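Local coordinates for protein DNA polymerase II large subunit (Pyrococcus horikoshii, PDB 7OEC) that is represented by its mini-intein, which probably excises itself from the polymerase precursor by protein splicing, at residues 24-28 and 148-152; 52-56 and 153-159. The protein carries 2 engineered substitutions. One frame throughout, in Å; residues are numbered along the deposited sequence. Where two conformers were deposited one is given.

Contact 1: 24-28 and 148-152; sequences LKELY and VFSLN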
loop_
_atom_site.group_PDB
_atom_site.type_symbol
_atom_site.label_atom_id
_atom_site.label_comp_id
_atom_site.label_asym_id
_atom_site.label_seq_id
_atom_site.Cartn_x
_atom_site.Cartn_y
_atom_site.Cartn_z
ATOM N N LEU A 24 3.360 7.671 -3.409
ATOM C CA LEU A 24 4.350 6.714 -3.881
ATOM C C LEU A 24 5.270 7.343 -4.917
ATOM O O LEU A 24 6.460 7.027 -4.972
ATOM C CB LEU A 24 3.658 5.491 -4.455
ATOM C CG LEU A 24 3.227 4.448 -3.471
ATOM C CD1 LEU A 24 2.502 3.398 -4.154
ATOM C CD2 LEU A 24 4.430 3.857 -2.867
ATOM N N LYS A 25 4.738 8.210 -5.769
ATOM C CA LYS A 25 5.612 8.939 -6.687
ATOM C C LYS A 25 6.649 9.793 -5.939
ATOM O O LYS A 25 7.845 9.806 -6.292
ATOM C CB LYS A 25 4.768 9.754 -7.662
ATOM C CG LYS A 25 5.626 10.452 -8.726
ATOM C CD LYS A 25 4.754 11.126 -9.766
ATOM C CE LYS A 25 5.534 12.255 -10.431
ATOM N NZ LYS A 25 4.622 13.282 -11.123
ATOM N N GLU A 26 6.217 10.515 -4.888
ATOM C CA GLU A 26 7.152 11.293 -4.066
ATOM C C GLU A 26 8.151 10.380 -3.369
ATOM O O GLU A 26 9.349 10.692 -3.270
ATOM C CB GLU A 26 6.405 12.105 -3.001
ATOM C CG GLU A 26 5.581 13.220 -3.550
ATOM C CD GLU A 26 4.754 13.931 -2.447
ATOM O OE1 GLU A 26 4.213 13.295 -1.468
ATOM O OE2 GLU A 26 4.644 15.158 -2.595
ATOM N N LEU A 27 7.671 9.235 -2.887
ATOM C CA LEU A 27 8.567 8.278 -2.248
ATOM C C LEU A 27 9.656 7.832 -3.220
ATOM O O LEU A 27 10.839 7.787 -2.870
ATOM C CB LEU A 27 7.773 7.084 -1.707
ATOM C CG LEU A 27 8.578 6.001 -0.974
ATOM C CD1 LEU A 27 9.144 6.625 0.280
ATOM C CD2 LEU A 27 7.739 4.815 -0.671
ATOM N N TYR A 28 9.268 7.499 -4.447
ATOM C CA TYR A 28 10.231 7.098 -5.460
ATOM C C TYR A 28 11.287 8.177 -5.645
ATOM O O TYR A 28 12.479 7.878 -5.776
ATOM C CB TYR A 28 9.461 6.789 -6.759
ATOM C CG TYR A 28 10.350 6.276 -7.850
ATOM C CD1 TYR A 28 10.788 4.968 -7.856
ATOM C CD2 TYR A 28 10.755 7.112 -8.849
ATOM C CE1 TYR A 28 11.610 4.532 -8.804
ATOM C CE2 TYR A 28 11.570 6.686 -9.834
ATOM C CZ TYR A 28 12.012 5.382 -9.798
ATOM O OH TYR A 28 12.873 4.892 -10.747
ATOM N N VAL A 148 3.264 2.876 -12.805
ATOM C CA VAL A 148 2.759 2.512 -11.488
ATOM C C VAL A 148 3.979 2.240 -10.607
ATOM O O VAL A 148 5.105 2.118 -11.090
ATOM C CB VAL A 148 1.816 1.292 -11.559
ATOM C CG1 VAL A 148 0.522 1.721 -12.189
ATOM C CG2 VAL A 148 2.441 0.128 -12.292
ATOM N N PHE A 149 3.741 2.175 -9.296
ATOM C CA PHE A 149 4.819 2.224 -8.318
ATOM C C PHE A 149 4.659 1.167 -7.246
ATOM O O PHE A 149 3.547 0.761 -6.911
ATOM C CB PHE A 149 4.864 3.582 -7.624
ATOM C CG PHE A 149 5.215 4.706 -8.579
ATOM C CD1 PHE A 149 4.248 5.282 -9.363
ATOM C CD2 PHE A 149 6.522 5.184 -8.674
ATOM C CE1 PHE A 149 4.547 6.292 -10.184
ATOM C CE2 PHE A 149 6.835 6.217 -9.493
ATOM C CZ PHE A 149 5.863 6.756 -10.281
ATOM N N SER A 150 5.779 0.720 -6.698
ATOM C CA SER A 150 5.718 -0.225 -5.595
ATOM C C SER A 150 6.925 -0.003 -4.704
ATOM O O SER A 150 7.753 0.878 -4.945
ATOM C CB SER A 150 5.672 -1.682 -6.072
ATOM O OG SER A 150 5.236 -2.567 -5.034
ATOM N N LEU A 151 7.027 -0.835 -3.681
ATOM C CA LEU A 151 8.160 -0.790 -2.778
ATOM C C LEU A 151 8.302 -2.147 -2.137
ATOM O O LEU A 151 7.364 -2.935 -2.102
ATOM C CB LEU A 151 8.029 0.240 -1.657
ATOM C CG LEU A 151 6.980 0.001 -0.594
ATOM C CD1 LEU A 151 7.217 0.892 0.563
ATOM C CD2 LEU A 151 5.572 0.114 -1.111
ATOM N N ASN A 152 9.485 -2.407 -1.625
ATOM C CA ASN A 152 9.720 -3.587 -0.809
ATOM C C ASN A 152 10.116 -3.123 0.576
ATOM O O ASN A 152 11.111 -2.412 0.744
ATOM C CB ASN A 152 10.823 -4.499 -1.334
ATOM C CG ASN A 152 10.989 -5.793 -0.449
ATOM O OD1 ASN A 152 10.008 -6.387 0.046
ATOM N ND2 ASN A 152 12.223 -6.225 -0.279
#

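Contact 2: 52-56 and 153-159; sequences VYSFN and AKKYHTV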
loop_
_atom_site.group_PDB
_atom_site.type_symbol
_atom_site.label_atom_id
_atom_site.label_comp_id
_atom_site.label_asym_id
_atom_site.label_seq_id
_atom_site.Cartn_x
_atom_site.Cartn_y
_atom_site.Cartn_z
ATOM N N VAL A 52 9.336 2.897 6.776
ATOM C CA VAL A 52 7.937 2.751 6.417
ATOM C C VAL A 52 7.195 2.146 7.595
ATOM O O VAL A 52 7.733 1.302 8.324
ATOM C CB VAL A 52 7.796 1.942 5.113
ATOM C CG1 VAL A 52 8.232 0.490 5.265
ATOM C CG2 VAL A 52 6.371 2.002 4.634
ATOM N N TYR A 53 5.977 2.618 7.831
ATOM C CA TYR A 53 5.151 1.968 8.832
ATOM C C TYR A 53 4.467 0.733 8.256
ATOM O O TYR A 53 3.880 0.745 7.172
ATOM C CB TYR A 53 4.103 2.935 9.329
ATOM C CG TYR A 53 4.600 3.993 10.302
ATOM C CD1 TYR A 53 4.574 3.766 11.655
ATOM C CD2 TYR A 53 5.031 5.219 9.866
ATOM C CE1 TYR A 53 4.965 4.709 12.533
ATOM C CE2 TYR A 53 5.432 6.192 10.747
ATOM C CZ TYR A 53 5.398 5.926 12.087
ATOM O OH TYR A 53 5.772 6.832 13.047
ATOM N N SER A 54 4.565 -0.342 8.984
ATOM C CA SER A 54 3.992 -1.610 8.575
ATOM C C SER A 54 3.084 -2.105 9.683
ATOM O O SER A 54 3.052 -1.577 10.786
ATOM C CB SER A 54 5.054 -2.694 8.301
ATOM O OG SER A 54 5.869 -2.369 7.206
ATOM N N PHE A 55 2.333 -3.131 9.375
ATOM C CA PHE A 55 1.500 -3.796 10.353
ATOM C C PHE A 55 2.019 -5.219 10.487
ATOM O O PHE A 55 2.176 -5.926 9.479
ATOM C CB PHE A 55 0.030 -3.793 9.924
ATOM C CG PHE A 55 -0.914 -4.106 11.039
ATOM C CD1 PHE A 55 -1.462 -5.372 11.190
ATOM C CD2 PHE A 55 -1.209 -3.132 11.988
ATOM C CE1 PHE A 55 -2.307 -5.632 12.251
ATOM C CE2 PHE A 55 -2.049 -3.403 13.050
ATOM C CZ PHE A 55 -2.606 -4.642 13.174
ATOM N N ASN A 56 2.328 -5.614 11.729
ATOM C CA ASN A 56 2.808 -6.942 12.043
ATOM C C ASN A 56 1.607 -7.783 12.439
ATOM O O ASN A 56 1.075 -7.628 13.564
ATOM C CB ASN A 56 3.810 -6.915 13.179
ATOM C CG ASN A 56 4.238 -8.278 13.541
ATOM O OD1 ASN A 56 3.872 -9.247 12.865
ATOM N ND2 ASN A 56 5.045 -8.387 14.571
ATOM N N ALA A 153 9.304 -3.506 1.556
ATOM C CA ALA A 153 9.513 -3.208 2.962
ATOM C C ALA A 153 10.114 -4.431 3.612
ATOM O O ALA A 153 9.581 -5.532 3.472
ATOM C CB ALA A 153 8.178 -2.961 3.653
ATOM N N LYS A 154 11.156 -4.221 4.390
ATOM C CA LYS A 154 11.881 -5.332 4.983
ATOM C C LYS A 154 10.985 -6.087 5.964
ATOM O O LYS A 154 10.324 -5.488 6.805
ATOM C CB LYS A 154 13.104 -4.771 5.710
ATOM C CG LYS A 154 14.056 -5.814 6.293
ATOM C CD LYS A 154 15.440 -5.709 5.643
ATOM C CE LYS A 154 16.460 -6.620 6.269
ATOM N NZ LYS A 154 17.857 -6.103 5.962
ATOM N N LYS A 155 10.941 -7.406 5.842
ATOM C CA LYS A 155 10.301 -8.299 6.815
ATOM C C LYS A 155 8.771 -8.438 6.729
ATOM O O LYS A 155 8.250 -9.519 6.435
ATOM C CB LYS A 155 10.761 -7.995 8.265
ATOM C CG LYS A 155 10.303 -9.031 9.274
ATOM C CD LYS A 155 10.976 -8.826 10.632
ATOM C CE LYS A 155 10.328 -9.688 11.672
ATOM N N TYR A 156 8.021 -7.385 6.998
ATOM C CA TYR A 156 6.570 -7.515 7.179
ATOM C C TYR A 156 5.743 -7.451 5.890
ATOM O O TYR A 156 4.665 -8.069 5.768
ATOM C CB TYR A 156 6.123 -6.393 8.118
ATOM C CG TYR A 156 6.816 -6.439 9.443
ATOM C CD1 TYR A 156 6.553 -7.448 10.350
ATOM C CD2 TYR A 156 7.798 -5.543 9.746
ATOM C CE1 TYR A 156 7.227 -7.511 11.523
ATOM C CE2 TYR A 156 8.485 -5.630 10.887
ATOM C CZ TYR A 156 8.180 -6.589 11.793
ATOM O OH TYR A 156 8.873 -6.626 12.980
ATOM N N HIS A 157 6.223 -6.695 4.931
ATOM C CA HIS A 157 5.601 -6.597 3.615
ATOM C C HIS A 157 4.161 -6.109 3.653
ATOM O O HIS A 157 3.379 -6.419 2.755
ATOM C CB HIS A 157 5.696 -7.890 2.794
ATOM C CG HIS A 157 7.071 -8.473 2.733
ATOM N ND1 HIS A 157 8.229 -7.727 2.582
ATOM C CD2 HIS A 157 7.473 -9.756 2.862
ATOM C CE1 HIS A 157 9.276 -8.534 2.591
ATOM N NE2 HIS A 157 8.845 -9.765 2.805
ATOM N N THR A 158 3.830 -5.291 4.643
ATOM C CA THR A 158 2.565 -4.580 4.709
ATOM C C THR A 158 2.861 -3.095 4.843
ATOM O O THR A 158 3.964 -2.693 5.232
ATOM C CB THR A 158 1.761 -5.051 5.898
ATOM O OG1 THR A 158 2.550 -4.880 7.051
ATOM C CG2 THR A 158 1.447 -6.517 5.793
ATOM N N VAL A 159 1.873 -2.293 4.461
ATOM C CA VAL A 159 1.990 -0.847 4.420
ATOM C C VAL A 159 0.644 -0.278 4.845
ATOM O O VAL A 159 -0.378 -0.977 4.896
ATOM C CB VAL A 159 2.392 -0.332 3.020
ATOM C CG1 VAL A 159 3.797 -0.780 2.633
ATOM C CG2 VAL A 159 1.429 -0.808 1.953
#

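Contact 1: 24-28 and 148-152
F149 reaches from strand 147-153 to the helix 24-29 and meets K25 with one face and Y28 with an edge. Its CG is anti to its carbonyl carbon (chi1 -65°), which carries the ring toward the helix. The ring turns its edge to the face of Y28 in an offset T-shaped pair. The centroids are 5.7 Å apart and the planes stand at 65°. F149 CE2 does the touching, 3.8 Å from Y28 CB. Y28 CG lies at the same edge, in the plane of the F149 ring.

The helix backbone takes one face of F149. K25 CA sits over it in a CH-pi contact, 4.2 Å from the ring centroid. The K25 chain then runs on, extended, and K25 CG passes F149 CZ at 4.0 Å.

L24 meets the root of the same side chain, its CB 3.9 Å from F149 CB. Further along the strand, L27 and L151 cross at about a right angle and meet by methyl groups, L27 CD2 to L151 CD1 at 4.1 Å.

The short helix thus packs on one side of a strand of the large antiparallel sheet in the Hint (hedgehog/intein) fold. The segment axes make an angle of 62°. The polar end of Y28 is tied elsewhere, its OH bonding to E34. Across this interface the grip is apolar and aromatic, so it rests on shape and burial rather than on directed polar bonds.

Contact 2: 52-56 and 153-159
Y156 lays one corner of its ring against the side chain of N56. Y156 CE1 is 3.7 Å from N56 CG and also lies near CB and ND2. The amide and ring planes are 42° apart, neither stacked nor perpendicular. N56 OD1 has its own partner, the backbone N of E58. On one face of the Y156 ring, CG of K155 sits over the centre. At the root of the same side chain, Y156 CB packs on S54 CB at 3.9 Å.

Two hydroxyls join the backbones where the strands come close. In one of the two conformers of S54, S54 OG donates to T158 O over 2.8 Å; the C=O...donor angle is 151° and the donor is tilted from the carbonyl plane. The second conformer makes this bond less certain. T158 returns a bond, its OG1 donating to F55 O at 2.7 Å. T158 OG1 stands between its own backbone N and carbonyl carbon (chi1 56°), which turns it to the F55 backbone.

Residues 154-157 form the turn between strands 147-153 and 158-161, near the C-terminal end of the chain. In this Hint-fold domain the segment 153-159 packs over strand 50-56 of the large antiparallel sheet.

Beside this polar patch lies an apolar one. V52 splits its two methyls between partners: CG1 meets A153 CB at 3.8 Å, while CG2 faces V159 CG1 at 4.3 Å. Further partners of V52 and V159 include I11 of strand 10-15.

In the fold
Both contacts are buried, and their centres lie 14 Å apart. Strand 147-153 runs directly from contact 1 into the turn used by contact 2, and L151 and V159 pack on each other where the two meet. The segments alternate along the chain, so early and late parts of the intein are joined twice. Contact 1 sets a helix against a strand and is apolar, with an exposed lysine at its margin. Contact 2 sets a strand against a turn and the start of the next strand. It mixes hydroxyl-to-carbonyl bonding, firmer from the threonine than from the serine, with small aliphatic contacts, and its tyrosine and asparagine are partly exposed.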